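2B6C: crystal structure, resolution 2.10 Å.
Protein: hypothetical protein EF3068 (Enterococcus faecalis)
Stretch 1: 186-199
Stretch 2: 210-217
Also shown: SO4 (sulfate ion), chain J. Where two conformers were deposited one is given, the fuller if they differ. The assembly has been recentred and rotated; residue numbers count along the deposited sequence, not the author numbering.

Stretch 1, residues 186-199: YSKTNPQWVEELMK
Stretch 2, residues 210-217: EGSKYLAK

The two stretches meet through a small, mainly apolar contact in which Leu 215 packs against one side of a helix, supplemented by a bridging water and a sulfate ion but by no direct hydrogen bond between them. The buried surface, summed over both sides, is 426 Å².

At the start of stretch 1, Tyr 186 O accepts from both Thr 189 N (2.9 Å) and Asn 190 N (2.8 Å); a helix then runs from Pro 191 and continues beyond Lys 199. Asn 190 (phi/psi -135/75, chi1 t) is the N-cap: its OD1 accepts from Trp 193 N at 3.1 Å, satisfying an amide in the first turn of the helix, where the carbonyl of Thr 189 is not placed to accept from it. Regular i to i+4 bonds follow, among them Glu 195 N to Pro 191 O (2.8 Å) and Met 198 N to Val 194 O (3.0 Å). On the exposed surface, Gln 192 NE2 donates to Glu 196 OE2 at 3.1 Å.

Stretch 2 begins with helical Glu 210 and Gly 211, continuing a helix from earlier in the chain. Ser 212 (-101/8) leaves helical geometry and opens a type I turn through Lys 213 (-48/-45) and Tyr 214 (-98/17), closed by Leu 215 N to Ser 212 O at 3.1 Å. From Leu 215 to Lys 217 the chain is extended, with psi between 135° and 149°. The register is set by two CA–CA separations of 6.6 Å, Ser 187 to Tyr 214 and Pro 191 to Leu 215.

Leu 215 (chi1 m, chi2 t) points toward the helix and has the largest area covered, 91 Å². Its CD2 lies 3.9 Å from Pro 191 CB, 4.0 Å from Ser 187 CB and 4.0 Å from Glu 195 CG, so the glutamate contributes its aliphatic portion here. Its CD1 lies 4.0 Å from Met 198 SE and 4.5 Å from Val 194 CG1.

Met 198, a selenomethionine with chi angles m, t and p, reaches toward the backbone of Gly 211 and Ser 212. Its SE is 3.7 Å from Gly 211 O, and its CE is 3.9 Å from Ser 212 N. Glycine suits this close approach: an ideal CB on Gly 211 would lie a tight 3.3 Å from Met 198 CE. Val 194 CG1 (chi1 t) also approaches Gly 211 O, at 4.0 Å.

The polar link is water 1, which donates to Ser 187 OG (2.8 Å) and Gly 211 O (2.6 Å) and accepts from Tyr 214 N (2.7 Å). It thus spans the 4.4 Å between Ser 187 OG and Gly 211 O. Ser 187 (chi1 p) also places OG at the edge of the Tyr 214 ring, 3.8 Å from Tyr 214 CB.

Tyr 214 (chi1 m, chi2 104°) extends alongside Lys 188, whose m, t, t, t chain brings its CE to 3.7 Å from Tyr 214 CE1. Both ends converge on the sulfate, probably from the crystallisation liquor: Tyr 214 OH donates to O4 at 2.6 Å, while Lys 188 NZ makes a weak hydrogen bond to the same O4 at 3.4 Å.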

ATOM      1  N   TYR B 186      -4.134 -11.062  22.268  1.00 15.73           N
ATOM      2  CA  TYR B 186      -4.218 -12.435  21.806  1.00 16.09           C
ATOM      3  C   TYR B 186      -5.493 -13.159  22.291  1.00 15.66           C
ATOM      4  O   TYR B 186      -6.035 -14.013  21.563  1.00 16.18           O
ATOM      5  CB  TYR B 186      -2.941 -13.220  22.100  1.00 16.66           C
ATOM      6  CG  TYR B 186      -2.911 -14.544  21.387  1.00 17.49           C
ATOM      7  CD1 TYR B 186      -3.229 -14.623  20.013  1.00 16.44           C
ATOM      8  CD2 TYR B 186      -2.570 -15.722  22.072  1.00 16.15           C
ATOM      9  CE1 TYR B 186      -3.225 -15.841  19.343  1.00 18.02           C
ATOM     10  CE2 TYR B 186      -2.563 -16.967  21.400  1.00 18.08           C
ATOM     11  CZ  TYR B 186      -2.886 -17.006  20.038  1.00 17.29           C
ATOM     12  OH  TYR B 186      -2.882 -18.209  19.377  1.00 19.85           O
ATOM     13  N   SER B 187      -6.007 -12.795  23.468  1.00 13.91           N
ATOM     14  CA  SER B 187      -7.282 -13.384  23.948  1.00 13.70           C
ATOM     15  C   SER B 187      -8.480 -13.129  23.033  1.00 13.09           C
ATOM     16  O   SER B 187      -9.505 -13.816  23.125  1.00 11.13           O
ATOM     17  CB  SER B 187      -7.622 -12.907  25.361  1.00 12.46           C
ATOM     18  OG  SER B 187      -8.044 -11.554  25.331  1.00 14.39           O
ATOM     19  N   LYS B 188      -8.377 -12.120  22.173  1.00 13.49           N
ATOM     20  CA  LYS B 188      -9.479 -11.837  21.225  1.00 14.80           C
ATOM     21  C   LYS B 188      -9.566 -12.901  20.139  1.00 13.91           C
ATOM     22  O   LYS B 188     -10.568 -13.017  19.449  1.00 14.22           O
ATOM     23  CB  LYS B 188      -9.313 -10.451  20.589  1.00 14.17           C
ATOM     24  CG  LYS B 188      -9.315  -9.302  21.629  1.00 16.62           C
ATOM     25  CD  LYS B 188      -9.023  -7.960  20.941  1.00 16.49           C
ATOM     26  CE  LYS B 188      -8.770  -6.873  21.973  1.00 20.91           C
ATOM     27  NZ  LYS B 188      -8.538  -5.534  21.347  1.00 17.70           N
ATOM     28  N   THR B 189      -8.483 -13.658  20.015  1.00 14.59           N
ATOM     29  CA  THR B 189      -8.277 -14.677  19.000  1.00 15.53           C
ATOM     30  C   THR B 189      -8.345 -16.051  19.651  1.00 15.58           C
ATOM     31  O   THR B 189      -9.028 -16.948  19.139  1.00 16.21           O
ATOM     32  CB  THR B 189      -6.869 -14.484  18.334  1.00 15.02           C
ATOM     33  OG1 THR B 189      -6.909 -13.315  17.545  1.00 16.00           O
ATOM     34  CG2 THR B 189      -6.467 -15.654  17.451  1.00 17.31           C
ATOM     35  N   ASN B 190      -7.608 -16.217  20.749  1.00 15.00           N
ATOM     36  CA  ASN B 190      -7.505 -17.519  21.416  1.00 15.44           C
ATOM     37  C   ASN B 190      -7.655 -17.406  22.920  1.00 14.97           C
ATOM     38  O   ASN B 190      -6.645 -17.452  23.649  1.00 14.89           O
ATOM     39  CB  ASN B 190      -6.180 -18.207  21.056  1.00 15.43           C
ATOM     40  CG  ASN B 190      -6.235 -19.751  21.250  1.00 17.43           C
ATOM     41  OD1 ASN B 190      -7.073 -20.310  22.020  1.00 11.84           O
ATOM     42  ND2 ASN B 190      -5.341 -20.444  20.533  1.00 17.76           N
ATOM     43  N   PRO B 191      -8.905 -17.201  23.402  1.00 15.10           N
ATOM     44  CA  PRO B 191      -9.043 -17.027  24.848  1.00 14.53           C
ATOM     45  C   PRO B 191      -8.653 -18.271  25.639  1.00 14.10           C
ATOM     46  O   PRO B 191      -8.163 -18.110  26.746  1.00 13.14           O
ATOM     47  CB  PRO B 191     -10.518 -16.660  25.048  1.00 14.16           C
ATOM     48  CG  PRO B 191     -11.206 -17.090  23.817  1.00 15.19           C
ATOM     49  CD  PRO B 191     -10.205 -17.092  22.704  1.00 15.25           C
ATOM     50  N   GLN B 192      -8.871 -19.478  25.097  1.00 14.55           N
ATOM     51  CA  GLN B 192      -8.435 -20.726  25.794  1.00 14.73           C
ATOM     52  C   GLN B 192      -6.904 -20.728  26.048  1.00 14.56           C
ATOM     53  O   GLN B 192      -6.462 -20.926  27.192  1.00 13.49           O
ATOM     54  CB  GLN B 192      -8.869 -22.033  25.089  1.00 14.66           C
ATOM     55  CG  GLN B 192      -8.169 -23.293  25.702  1.00 15.15           C
ATOM     56  CD  GLN B 192      -8.521 -24.669  25.106  1.00 16.25           C
ATOM     57  OE1 GLN B 192      -9.562 -24.876  24.454  1.00 17.55           O
ATOM     58  NE2 GLN B 192      -7.637 -25.641  25.364  1.00 17.70           N
ATOM     59  N   TRP B 193      -6.113 -20.544  24.984  1.00 13.86           N
ATOM     60  CA  TRP B 193      -4.661 -20.465  25.126  1.00 13.96           C
ATOM     61  C   TRP B 193      -4.257 -19.387  26.149  1.00 14.50           C
ATOM     62  O   TRP B 193      -3.409 -19.639  27.003  1.00 14.66           O
ATOM     63  CB  TRP B 193      -3.969 -20.230  23.751  1.00 15.17           C
ATOM     64  CG  TRP B 193      -2.472 -20.310  23.804  1.00 14.05           C
ATOM     65  CD1 TRP B 193      -1.714 -21.400  23.529  1.00 15.60           C
ATOM     66  CD2 TRP B 193      -1.555 -19.261  24.165  1.00 14.95           C
ATOM     67  NE1 TRP B 193      -0.382 -21.109  23.693  1.00 16.07           N
ATOM     68  CE2 TRP B 193      -0.252 -19.801  24.079  1.00 17.58           C
ATOM     69  CE3 TRP B 193      -1.708 -17.925  24.560  1.00 14.47           C
ATOM     70  CZ2 TRP B 193       0.908 -19.049  24.365  1.00 17.14           C
ATOM     71  CZ3 TRP B 193      -0.550 -17.168  24.833  1.00 15.50           C
ATOM     72  CH2 TRP B 193       0.741 -17.738  24.725  1.00 14.61           C
ATOM     73  N   VAL B 194      -4.858 -18.195  26.078  1.00 14.25           N
ATOM     74  CA  VAL B 194      -4.545 -17.155  27.061  1.00 15.36           C
ATOM     75  C   VAL B 194      -4.902 -17.592  28.499  1.00 15.58           C
ATOM     76  O   VAL B 194      -4.076 -17.401  29.412  1.00 16.49           O
ATOM     77  CB  VAL B 194      -5.100 -15.736  26.669  1.00 15.47           C
ATOM     78  CG1 VAL B 194      -4.803 -14.699  27.762  1.00 15.78           C
ATOM     79  CG2 VAL B 194      -4.470 -15.280  25.339  1.00 14.66           C
ATOM     80  N   GLU B 195      -6.082 -18.191  28.688  1.00 15.47           N
ATOM     81  CA  GLU B 195      -6.542 -18.768  29.969  0.50 15.72           C
ATOM     82  C   GLU B 195      -5.517 -19.758  30.545  1.00 15.83           C
ATOM     83  O   GLU B 195      -5.138 -19.687  31.704  1.00 15.47           O
ATOM     84  CB  GLU B 195      -7.870 -19.527  29.767  0.50 15.96           C
ATOM     85  CG  GLU B 195      -9.156 -18.699  29.532  0.50 16.80           C
ATOM     86  CD  GLU B 195     -10.124 -18.786  30.698  0.50 16.99           C
ATOM     87  OE1 GLU B 195     -11.295 -18.360  30.571  0.50 18.21           O
ATOM     88  OE2 GLU B 195      -9.709 -19.283  31.761  0.50 17.96           O
ATOM     89  N   GLU B 196      -5.127 -20.729  29.709  1.00 15.77           N
ATOM     90  CA  GLU B 196      -4.154 -21.766  30.099  1.00 15.69           C
ATOM     91  C   GLU B 196      -2.829 -21.169  30.544  1.00 15.59           C
ATOM     92  O   GLU B 196      -2.374 -21.461  31.651  1.00 14.30           O
ATOM     93  CB  GLU B 196      -3.953 -22.791  28.997  1.00 15.42           C
ATOM     94  CG  GLU B 196      -5.155 -23.640  28.789  1.00 18.72           C
ATOM     95  CD  GLU B 196      -5.043 -24.560  27.595  1.00 22.53           C
ATOM     96  OE1 GLU B 196      -4.380 -24.231  26.583  1.00 26.30           O
ATOM     97  OE2 GLU B 196      -5.643 -25.632  27.677  1.00 26.48           O
ATOM     98  N   LEU B 197      -2.244 -20.295  29.714  1.00 16.03           N
ATOM     99  CA  LEU B 197      -0.999 -19.639  30.055  0.50 16.98           C
ATOM    100  C   LEU B 197      -1.078 -18.910  31.403  1.00 17.35           C
ATOM    101  O   LEU B 197      -0.207 -19.069  32.253  1.00 17.18           O
ATOM    102  CB  LEU B 197      -0.594 -18.683  28.931  0.50 17.31           C
ATOM    103  CG  LEU B 197       0.823 -18.112  28.942  0.50 18.24           C
ATOM    104  CD1 LEU B 197       0.926 -16.941  29.922  0.50 19.05           C
ATOM    105  CD2 LEU B 197       1.855 -19.193  29.222  0.50 17.47           C
HETATM  106  N   MSE B 198      -2.139 -18.131  31.598  1.00 18.73           N
HETATM  107  CA  MSE B 198      -2.298 -17.315  32.817  1.00 22.15           C
HETATM  108  C   MSE B 198      -2.518 -18.125  34.084  1.00 20.51           C
HETATM  109  O   MSE B 198      -2.317 -17.611  35.186  1.00 21.39           O
HETATM  110  CB  MSE B 198      -3.402 -16.283  32.639  1.00 21.48           C
HETATM  111  CG  MSE B 198      -3.066 -15.284  31.523  1.00 25.06           C
HETATM  112 SE   MSE B 198      -4.388 -13.841  31.397  0.86 32.10          SE
HETATM  113  CE  MSE B 198      -3.762 -12.755  32.865  1.00 28.75           C
ATOM    114  N   LYS B 199      -2.915 -19.385  33.919  1.00 19.19           N
ATOM    115  CA  LYS B 199      -3.081 -20.288  35.034  1.00 19.40           C
ATOM    116  C   LYS B 199      -1.801 -21.096  35.252  1.00 19.17           C
ATOM    117  O   LYS B 199      -1.539 -21.524  36.366  1.00 18.53           O
ATOM    118  CB  LYS B 199      -4.299 -21.193  34.851  1.00 19.14           C
ATOM    119  CG  LYS B 199      -5.619 -20.440  34.690  1.00 20.91           C
ATOM    120  CD  LYS B 199      -6.509 -20.536  35.913  1.00 23.79           C
ATOM    121  CE  LYS B 199      -6.560 -19.264  36.726  1.00 24.34           C
ATOM    122  NZ  LYS B 199      -7.333 -18.151  36.066  1.00 24.81           N
ATOM    123  N   GLU B 210      -4.620  -6.725  33.227  1.00 20.57           N
ATOM    124  CA  GLU B 210      -4.629  -6.342  31.812  1.00 21.54           C
ATOM    125  C   GLU B 210      -4.975  -7.511  30.865  1.00 21.00           C
ATOM    126  O   GLU B 210      -5.869  -7.387  30.045  1.00 21.04           O
ATOM    127  CB  GLU B 210      -3.293  -5.711  31.452  1.00 21.64           C
ATOM    128  CG  GLU B 210      -3.232  -5.064  30.078  1.00 26.90           C
ATOM    129  CD  GLU B 210      -3.692  -3.639  30.114  1.00 33.96           C
ATOM    130  OE1 GLU B 210      -3.226  -2.883  31.008  1.00 35.69           O
ATOM    131  OE2 GLU B 210      -4.528  -3.285  29.247  1.00 37.22           O
ATOM    132  N   GLY B 211      -4.302  -8.648  31.004  1.00 20.63           N
ATOM    133  CA  GLY B 211      -4.513  -9.768  30.088  1.00 20.41           C
ATOM    134  C   GLY B 211      -5.808 -10.539  30.242  1.00 20.96           C
ATOM    135  O   GLY B 211      -6.186 -11.298  29.354  1.00 20.11           O
ATOM    136  N   SER B 212      -6.502 -10.374  31.367  1.00 20.83           N
ATOM    137  CA  SER B 212      -7.709 -11.159  31.574  1.00 21.42           C
ATOM    138  C   SER B 212      -9.006 -10.377  31.303  1.00 22.62           C
ATOM    139  O   SER B 212     -10.102 -10.884  31.553  1.00 22.29           O
ATOM    140  CB  SER B 212      -7.705 -11.806  32.961  1.00 21.27           C
ATOM    141  OG  SER B 212      -7.908 -10.833  33.944  1.00 19.80           O
ATOM    142  N   LYS B 213      -8.888  -9.161  30.766  1.00 24.09           N
ATOM    143  CA  LYS B 213     -10.066  -8.339  30.471  1.00 25.94           C
ATOM    144  C   LYS B 213     -11.184  -9.082  29.723  1.00 27.00           C
ATOM    145  O   LYS B 213     -12.363  -8.980  30.110  1.00 26.78           O
ATOM    146  CB  LYS B 213      -9.720  -7.054  29.710  1.00 26.41           C
ATOM    147  CG  LYS B 213     -11.005  -6.296  29.389  1.00 29.70           C
ATOM    148  CD  LYS B 213     -10.801  -4.846  29.051  1.00 35.20           C
ATOM    149  CE  LYS B 213     -12.087  -4.038  29.294  1.00 38.66           C
ATOM    150  NZ  LYS B 213     -12.083  -2.782  28.473  1.00 41.71           N
ATOM    151  N   TYR B 214     -10.815  -9.848  28.686  1.00 27.64           N
ATOM    152  CA  TYR B 214     -11.801 -10.554  27.859  1.00 28.25           C
ATOM    153  C   TYR B 214     -12.032 -11.995  28.200  1.00 28.80           C
ATOM    154  O   TYR B 214     -12.587 -12.738  27.388  1.00 29.56           O
ATOM    155  CB  TYR B 214     -11.486 -10.414  26.357  1.00 28.05           C
ATOM    156  CG  TYR B 214     -11.440  -8.974  25.966  1.00 27.74           C
ATOM    157  CD1 TYR B 214     -10.221  -8.327  25.748  1.00 26.37           C
ATOM    158  CD2 TYR B 214     -12.614  -8.230  25.883  1.00 26.66           C
ATOM    159  CE1 TYR B 214     -10.183  -6.974  25.438  1.00 25.93           C
ATOM    160  CE2 TYR B 214     -12.587  -6.892  25.563  1.00 27.36           C
ATOM    161  CZ  TYR B 214     -11.377  -6.270  25.349  1.00 28.19           C
ATOM    162  OH  TYR B 214     -11.377  -4.935  25.034  1.00 30.68           O
ATOM    163  N   LEU B 215     -11.630 -12.415  29.384  1.00 29.25           N
ATOM    164  CA  LEU B 215     -11.924 -13.776  29.791  1.00 30.20           C
ATOM    165  C   LEU B 215     -13.177 -13.774  30.666  1.00 31.82           C
ATOM    166  O   LEU B 215     -13.319 -12.908  31.533  1.00 31.89           O
ATOM    167  CB  LEU B 215     -10.721 -14.393  30.497  1.00 29.26           C
ATOM    168  CG  LEU B 215      -9.387 -14.233  29.753  1.00 28.22           C
ATOM    169  CD1 LEU B 215      -8.237 -14.741  30.618  1.00 25.50           C
ATOM    170  CD2 LEU B 215      -9.392 -14.908  28.369  1.00 25.77           C
ATOM    171  N   ALA B 216     -14.100 -14.705  30.411  1.00 33.35           N
ATOM    172  CA  ALA B 216     -15.312 -14.851  31.241  1.00 34.99           C
ATOM    173  C   ALA B 216     -15.003 -15.158  32.731  1.00 35.93           C
ATOM    174  O   ALA B 216     -14.027 -15.856  33.028  1.00 35.83           O
ATOM    175  CB  ALA B 216     -16.207 -15.936  30.643  1.00 34.95           C
ATOM    176  N   LYS B 217     -15.826 -14.637  33.651  1.00 37.23           N
ATOM    177  CA  LYS B 217     -15.686 -14.915  35.101  1.00 39.14           C
ATOM    178  C   LYS B 217     -16.725 -15.936  35.627  1.00 39.41           C
ATOM    179  O   LYS B 217     -17.857 -15.985  35.125  1.00 38.85           O
ATOM    180  CB  LYS B 217     -15.803 -13.622  35.925  1.00 38.94           C
ATOM    181  CG  LYS B 217     -14.558 -12.739  35.982  1.00 40.49           C
ATOM    182  CD  LYS B 217     -14.710 -11.700  37.124  1.00 41.13           C
ATOM    183  CE  LYS B 217     -13.371 -11.027  37.493  1.00 45.25           C
ATOM    184  NZ  LYS B 217     -12.920 -10.026  36.468  1.00 46.38           N
TER
HETATM  185  S   SO4 J 403      -8.653  -2.497  24.191  1.00 60.46           S
HETATM  186  O1  SO4 J 403      -9.756  -1.565  24.042  1.00 60.36           O
HETATM  187  O2  SO4 J 403      -7.931  -2.200  25.426  1.00 61.07           O
HETATM  188  O3  SO4 J 403      -7.751  -2.302  23.061  1.00 61.09           O
HETATM  189  O4  SO4 J 403      -9.128  -3.876  24.246  1.00 60.21           O
HETATM  190  O   HOH W   1      -8.324 -10.637  27.960  1.00 16.53           O